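Local coordinates for protein Pab-dependent poly(a)-specific ribonuclease subunit PAN2 (Neurospora crassa, PDB 4CZX) that probably shortens mRNA poly(A) tails as the catalytic subunit of the PAN2-PAN3 deadenylation complex, and is represented here by its N-terminal WD40 domain, at residues 15-19 and 20-24; 167-170 and 171-175; 120-123 and 124-128. All blocks are in the same frame, centred on the assembly; numbering follows the deposited sequence. Where two conformers were deposited one is given.

Contact 1: 15-19 and 20-24; sequences VAYPS and PIHPD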
# COMPACT_ATOMS: atom_id res chain seq x y z
N VAL A 15 -14.34 -24.89 14.34
CA VAL A 15 -13.46 -23.92 13.73
C VAL A 15 -13.65 -22.58 14.44
O VAL A 15 -14.73 -22.26 14.92
CB VAL A 15 -13.72 -23.77 12.20
CG1 VAL A 15 -15.06 -23.11 11.93
CG2 VAL A 15 -12.58 -22.97 11.54
N ALA A 16 -12.56 -21.82 14.55
CA ALA A 16 -12.64 -20.46 15.04
C ALA A 16 -12.82 -19.54 13.85
O ALA A 16 -11.99 -19.51 12.95
CB ALA A 16 -11.39 -20.10 15.84
N TYR A 17 -13.93 -18.80 13.82
CA TYR A 17 -14.16 -17.90 12.69
C TYR A 17 -15.05 -16.74 13.11
O TYR A 17 -16.22 -16.95 13.44
CB TYR A 17 -14.78 -18.66 11.48
CG TYR A 17 -14.65 -17.85 10.20
CD1 TYR A 17 -13.45 -17.82 9.50
CD2 TYR A 17 -15.70 -17.07 9.74
CE1 TYR A 17 -13.31 -17.06 8.35
CE2 TYR A 17 -15.57 -16.31 8.60
CZ TYR A 17 -14.37 -16.31 7.91
OH TYR A 17 -14.23 -15.55 6.78
N PRO A 18 -14.51 -15.51 13.14
CA PRO A 18 -13.13 -15.14 12.78
C PRO A 18 -12.12 -15.51 13.87
O PRO A 18 -12.39 -15.27 15.04
CB PRO A 18 -13.21 -13.62 12.60
CG PRO A 18 -14.29 -13.20 13.58
CD PRO A 18 -15.31 -14.33 13.53
N SER A 19 -10.99 -16.10 13.48
CA SER A 19 -9.91 -16.44 14.41
C SER A 19 -9.06 -15.20 14.76
O SER A 19 -9.22 -14.16 14.12
CB SER A 19 -9.02 -17.52 13.80
OG SER A 19 -8.04 -16.93 12.96
N PRO A 20 -8.16 -15.30 15.76
CA PRO A 20 -7.36 -14.12 16.12
C PRO A 20 -6.53 -13.50 14.98
O PRO A 20 -6.22 -12.32 15.04
CB PRO A 20 -6.44 -14.66 17.22
CG PRO A 20 -7.27 -15.70 17.89
CD PRO A 20 -7.99 -16.38 16.75
N ILE A 21 -6.21 -14.28 13.95
CA ILE A 21 -5.40 -13.76 12.85
C ILE A 21 -6.25 -13.29 11.67
O ILE A 21 -5.72 -12.99 10.60
CB ILE A 21 -4.38 -14.80 12.36
CG1 ILE A 21 -5.09 -16.10 11.97
CG2 ILE A 21 -3.34 -15.07 13.45
CD1 ILE A 21 -4.98 -16.44 10.51
N HIS A 22 -7.56 -13.24 11.87
CA HIS A 22 -8.49 -12.75 10.86
C HIS A 22 -8.67 -11.24 11.02
O HIS A 22 -8.75 -10.74 12.13
CB HIS A 22 -9.85 -13.46 11.01
CG HIS A 22 -10.79 -13.24 9.86
ND1 HIS A 22 -11.50 -12.07 9.70
CD2 HIS A 22 -11.12 -14.03 8.81
CE1 HIS A 22 -12.24 -12.15 8.61
NE2 HIS A 22 -12.03 -13.34 8.05
N PRO A 23 -8.75 -10.50 9.90
CA PRO A 23 -8.88 -9.05 9.99
C PRO A 23 -10.12 -8.56 10.73
O PRO A 23 -10.14 -7.40 11.16
CB PRO A 23 -8.91 -8.60 8.53
CG PRO A 23 -9.25 -9.84 7.74
CD PRO A 23 -8.65 -10.97 8.50
N ASP A 24 -11.14 -9.40 10.87
CA ASP A 24 -12.37 -8.99 11.53
C ASP A 24 -12.48 -9.48 12.98
O ASP A 24 -13.49 -9.25 13.63
CB ASP A 24 -13.60 -9.48 10.75
CG ASP A 24 -13.67 -8.88 9.36
OD1 ASP A 24 -12.86 -7.99 9.04
OD2 ASP A 24 -14.56 -9.30 8.58
O HOH W 1 -11.78 -15.36 5.96
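P20 follows directly on S19 and takes the second position of a type I beta turn, S19 to H22, just beyond the end of a beta strand. Proline suits that place: its ring restricts phi, here -57°, to what the turn needs, and the turn asks for no N-H from it. At the third position the N-H of I21 makes only a weak hydrogen bond, 3.4 Å from I21 N to S19 OG, and the exposed isoleucine brings its CG1 within 3.2 Å of S19 OG. H22 closes the turn, with H22 N 2.9 Å from S19 O. The side chain of H22 then turns back on P18 and Y17: with CG anti to the backbone N (chi1 -168°), CG of the imidazole lies 3.7 Å from CB of P18, whose preceding peptide bond is cis. Beyond P18 the imidazole meets the Y17 phenol obliquely, the planes at 76°. One water joins the two polar ends, 2.6 Å from Y17 OH and 2.9 Å from H22 NE2, and it lies at the edge of both rings. P23 lays its CD over one face of the imidazole, while its side chain also packs on an apolar residue of another chain. D24 fixes the other ring nitrogen: D24 N donates to H22 ND1 over 2.9 Å, in the ring plane, which probably keeps the imidazole from flipping. The buried D24 carboxylate is bonded to T46 and forms salt bridges with K48 and R66. The Y17, H22 and D24 side of the loop packs on the neighbouring blade of the WD40 propeller, with F50 and F54 of strand 50-55 meeting H22 and Y17 edge-to-face, while H309, just before strand 310-315, bonds to P18 O.

Contact 2: 167-170 and 171-175; sequences AATN and KGTVN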
# COMPACT_ATOMS: atom_id res chain seq x y z
N ALA A 167 -42.90 -13.48 8.58
CA ALA A 167 -42.16 -12.24 8.74
C ALA A 167 -42.14 -11.80 10.19
O ALA A 167 -43.14 -11.32 10.72
CB ALA A 167 -42.78 -11.16 7.87
N ALA A 168 -40.99 -11.94 10.85
CA ALA A 168 -40.87 -11.51 12.24
C ALA A 168 -40.50 -10.03 12.33
O ALA A 168 -39.47 -9.61 11.83
CB ALA A 168 -39.84 -12.35 12.97
N THR A 169 -41.37 -9.26 12.99
CA THR A 169 -41.11 -7.85 13.22
C THR A 169 -40.11 -7.68 14.34
O THR A 169 -39.86 -8.60 15.12
CB THR A 169 -42.37 -7.08 13.60
OG1 THR A 169 -42.67 -7.33 14.98
CG2 THR A 169 -43.54 -7.50 12.73
N ASN A 170 -39.58 -6.48 14.47
CA ASN A 170 -38.64 -6.23 15.55
C ASN A 170 -39.37 -5.92 16.86
O ASN A 170 -38.74 -5.52 17.84
CB ASN A 170 -37.66 -5.11 15.19
CG ASN A 170 -38.36 -3.83 14.78
OD1 ASN A 170 -39.58 -3.70 14.90
ND2 ASN A 170 -37.57 -2.85 14.31
N LYS A 171 -40.69 -6.14 16.87
CA LYS A 171 -41.48 -5.92 18.09
C LYS A 171 -41.96 -7.24 18.71
O LYS A 171 -42.65 -7.22 19.74
CB LYS A 171 -42.71 -5.04 17.81
CG LYS A 171 -42.42 -3.72 17.12
CD LYS A 171 -41.57 -2.80 17.95
CE LYS A 171 -41.15 -1.58 17.12
NZ LYS A 171 -40.33 -0.61 17.91
N GLY A 172 -41.63 -8.36 18.09
CA GLY A 172 -42.00 -9.66 18.63
C GLY A 172 -43.25 -10.28 18.02
O GLY A 172 -43.68 -11.35 18.46
N THR A 173 -43.85 -9.61 17.05
CA THR A 173 -45.01 -10.17 16.36
C THR A 173 -44.56 -10.84 15.07
O THR A 173 -43.50 -10.53 14.54
CB THR A 173 -46.07 -9.10 16.03
OG1 THR A 173 -45.47 -8.07 15.24
CG2 THR A 173 -46.62 -8.49 17.29
N VAL A 174 -45.38 -11.77 14.57
CA VAL A 174 -45.10 -12.38 13.28
C VAL A 174 -46.21 -12.03 12.30
O VAL A 174 -47.38 -12.27 12.58
CB VAL A 174 -44.99 -13.90 13.40
CG1 VAL A 174 -44.82 -14.54 12.01
CG2 VAL A 174 -43.81 -14.25 14.29
N ASN A 175 -45.85 -11.42 11.18
CA ASN A 175 -46.81 -11.21 10.09
C ASN A 175 -46.73 -12.37 9.10
O ASN A 175 -45.65 -12.75 8.66
CB ASN A 175 -46.55 -9.89 9.35
CG ASN A 175 -46.87 -8.68 10.19
OD1 ASN A 175 -47.65 -8.75 11.14
ND2 ASN A 175 -46.28 -7.55 9.84
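The side chains of T169 and T173 cross obliquely where two antiparallel strands run into a tight turn, and their hydroxyls share a hydrogen bond, 2.9 Å from T169 OG1 to T173 OG1. T169 OG1 sits between its own backbone N and carbonyl carbon (chi1 78°), which turns it inward over the loop, where it also accepts from K171 N at 3.0 Å. A threonine serves well here, for the hydroxyl holds the turn while CG2 packs beside T173 OG1, 3.2 Å away. Farther along the strands the backbone is firmly paired: T169 N donates to T173 O, and A167 and N175 exchange two bonds of 2.8 Å each, A167 N to N175 O and N175 N to A167 O. Between that pair and the T169-T173 bond, A168 and V174 form a non-hydrogen-bonded pair, their small apolar side chains covered by I195 and L198 of the next blade. On the A167 side of the sheet, the N175 amide is taken up by Y156, D154 and Q187. The turn end is looser. N170 and K171 run side by side in the same direction, K171 CE 3.4 Å from N170 OD1, and the exposed lysine bends at its second torsion (-64°) to reach a bound glycerol, probably from the crystallisation liquor. The bond from G172 N to T169 O that closes the type I turn is weak, at 3.5 Å. G172 has a phi of 98°, where a CB would press on the carbonyl O of K171, so glycine fits best. A type I turn followed by a glycine in the left-handed backbone region is the G1 beta bulge hairpin, and here it joins the two middle strands of a four-stranded WD40 propeller blade.

Contact 3: 120-123 and 124-128; sequences TSKG and TSEIL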
# COMPACT_ATOMS: atom_id res chain seq x y z
N THR A 120 -39.90 -16.01 -2.42
CA THR A 120 -41.28 -15.56 -2.53
C THR A 120 -42.09 -16.65 -3.22
O THR A 120 -41.90 -17.83 -2.94
CB THR A 120 -41.38 -14.22 -3.30
OG1 THR A 120 -41.01 -14.42 -4.68
CG2 THR A 120 -40.47 -13.16 -2.66
N SER A 121 -42.97 -16.27 -4.14
CA SER A 121 -43.83 -17.24 -4.80
C SER A 121 -43.18 -17.83 -6.04
O SER A 121 -43.81 -18.61 -6.77
CB SER A 121 -45.17 -16.60 -5.18
OG SER A 121 -44.99 -15.64 -6.20
N LYS A 122 -41.91 -17.49 -6.27
CA LYS A 122 -41.29 -17.80 -7.56
C LYS A 122 -40.08 -18.72 -7.44
O LYS A 122 -39.11 -18.60 -8.20
CB LYS A 122 -40.91 -16.51 -8.28
CG LYS A 122 -42.11 -15.60 -8.50
CD LYS A 122 -41.76 -14.34 -9.25
CE LYS A 122 -42.95 -13.40 -9.24
NZ LYS A 122 -42.61 -12.07 -9.82
N GLY A 123 -40.14 -19.65 -6.50
CA GLY A 123 -39.07 -20.60 -6.29
C GLY A 123 -37.81 -19.87 -5.88
O GLY A 123 -37.80 -19.14 -4.90
N THR A 124 -36.74 -20.06 -6.63
CA THR A 124 -35.49 -19.39 -6.25
C THR A 124 -35.17 -18.23 -7.18
O THR A 124 -34.07 -17.68 -7.13
CB THR A 124 -34.32 -20.38 -6.24
OG1 THR A 124 -34.30 -21.12 -7.47
CG2 THR A 124 -34.45 -21.35 -5.06
N SER A 125 -36.13 -17.84 -8.01
CA SER A 125 -35.91 -16.79 -9.00
C SER A 125 -36.05 -15.39 -8.42
O SER A 125 -35.64 -14.40 -9.04
CB SER A 125 -36.88 -16.96 -10.17
OG SER A 125 -36.87 -18.28 -10.67
N GLU A 126 -36.66 -15.29 -7.24
CA GLU A 126 -36.98 -13.98 -6.66
C GLU A 126 -36.85 -13.96 -5.14
O GLU A 126 -37.20 -14.92 -4.45
CB GLU A 126 -38.40 -13.57 -7.07
CG GLU A 126 -38.84 -12.18 -6.64
CD GLU A 126 -40.28 -11.87 -7.03
OE1 GLU A 126 -41.20 -12.19 -6.24
OE2 GLU A 126 -40.50 -11.29 -8.12
N ILE A 127 -36.33 -12.85 -4.61
CA ILE A 127 -36.29 -12.69 -3.17
C ILE A 127 -36.94 -11.39 -2.70
O ILE A 127 -37.05 -10.42 -3.46
CB ILE A 127 -34.84 -12.71 -2.63
CG1 ILE A 127 -33.98 -11.65 -3.31
CG2 ILE A 127 -34.24 -14.10 -2.76
CD1 ILE A 127 -32.56 -11.57 -2.77
N LEU A 128 -37.39 -11.41 -1.46
CA LEU A 128 -37.89 -10.22 -0.78
C LEU A 128 -36.85 -9.81 0.25
O LEU A 128 -36.35 -10.65 0.98
CB LEU A 128 -39.23 -10.51 -0.11
CG LEU A 128 -39.81 -9.42 0.80
CD1 LEU A 128 -40.28 -8.21 -0.01
CD2 LEU A 128 -40.96 -9.99 1.65
O HOH W 2 -39.13 -16.87 -4.98
O HOH W 3 -44.17 -13.37 -5.37
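E126 reaches T120 and K122 because its CG stands anti to the backbone N (chi1 -175°) and the chain stays extended, carrying the carboxylate back over the loop that joins strands 114-119 and 126-131, the first two of a propeller blade. T120 keeps its hydroxyl between the backbone N and the carbonyl carbon (chi1 67°), aimed at the acid: T120 OG1 donates to E126 OE1 over 2.7 Å, arriving on the anti side and 27° out of the carboxylate plane. K122, outstretched beyond CG, crosses obliquely and brings NZ to E126 OE2 at 2.8 Å, a salt bridge made from above that plane. Each carboxylate oxygen has its own donor within the loop, and a weak water bond adds to OE1. The loop contains a type II' turn from K122 to S125, closed by S125 N on K122 O, 3.1 Å. G123 holds its second position, where the positive phi favours glycine. One water ties the loop together, accepting from T120 N and K122 N and donating to G123 O and E126 O. With an alanine at E126, the K122 ammonium would probably lose its mate and the T120 hydroxyl its acceptor, leaving the lysine chain free to turn. With a positive charge so near, the buried glutamate is likely to stay ionised, and its long chain lets one acid bond to both T120 and K122.

Followed from the N terminus, the chain meets contact 1, then contact 3, then contact 2; each closes its own short loop before the next opens, and none nests in or crosses another. Contact 1 lies where strand 10-16, which completes the blade of strands 290-295, 302-306 and 310-315 near the C terminus, hands over to the blade that strand 32-35 opens. Contact 3 turns strand 114-119 into 126-131, the first two strands of a blade, and contact 2 turns 165-169 into 173-177, the middle pair of the following one. Contacts 2 and 3 approach to about 7 Å between nearest atoms, whereas contacts 1 and 2 lie on opposite sides of the chain's centre.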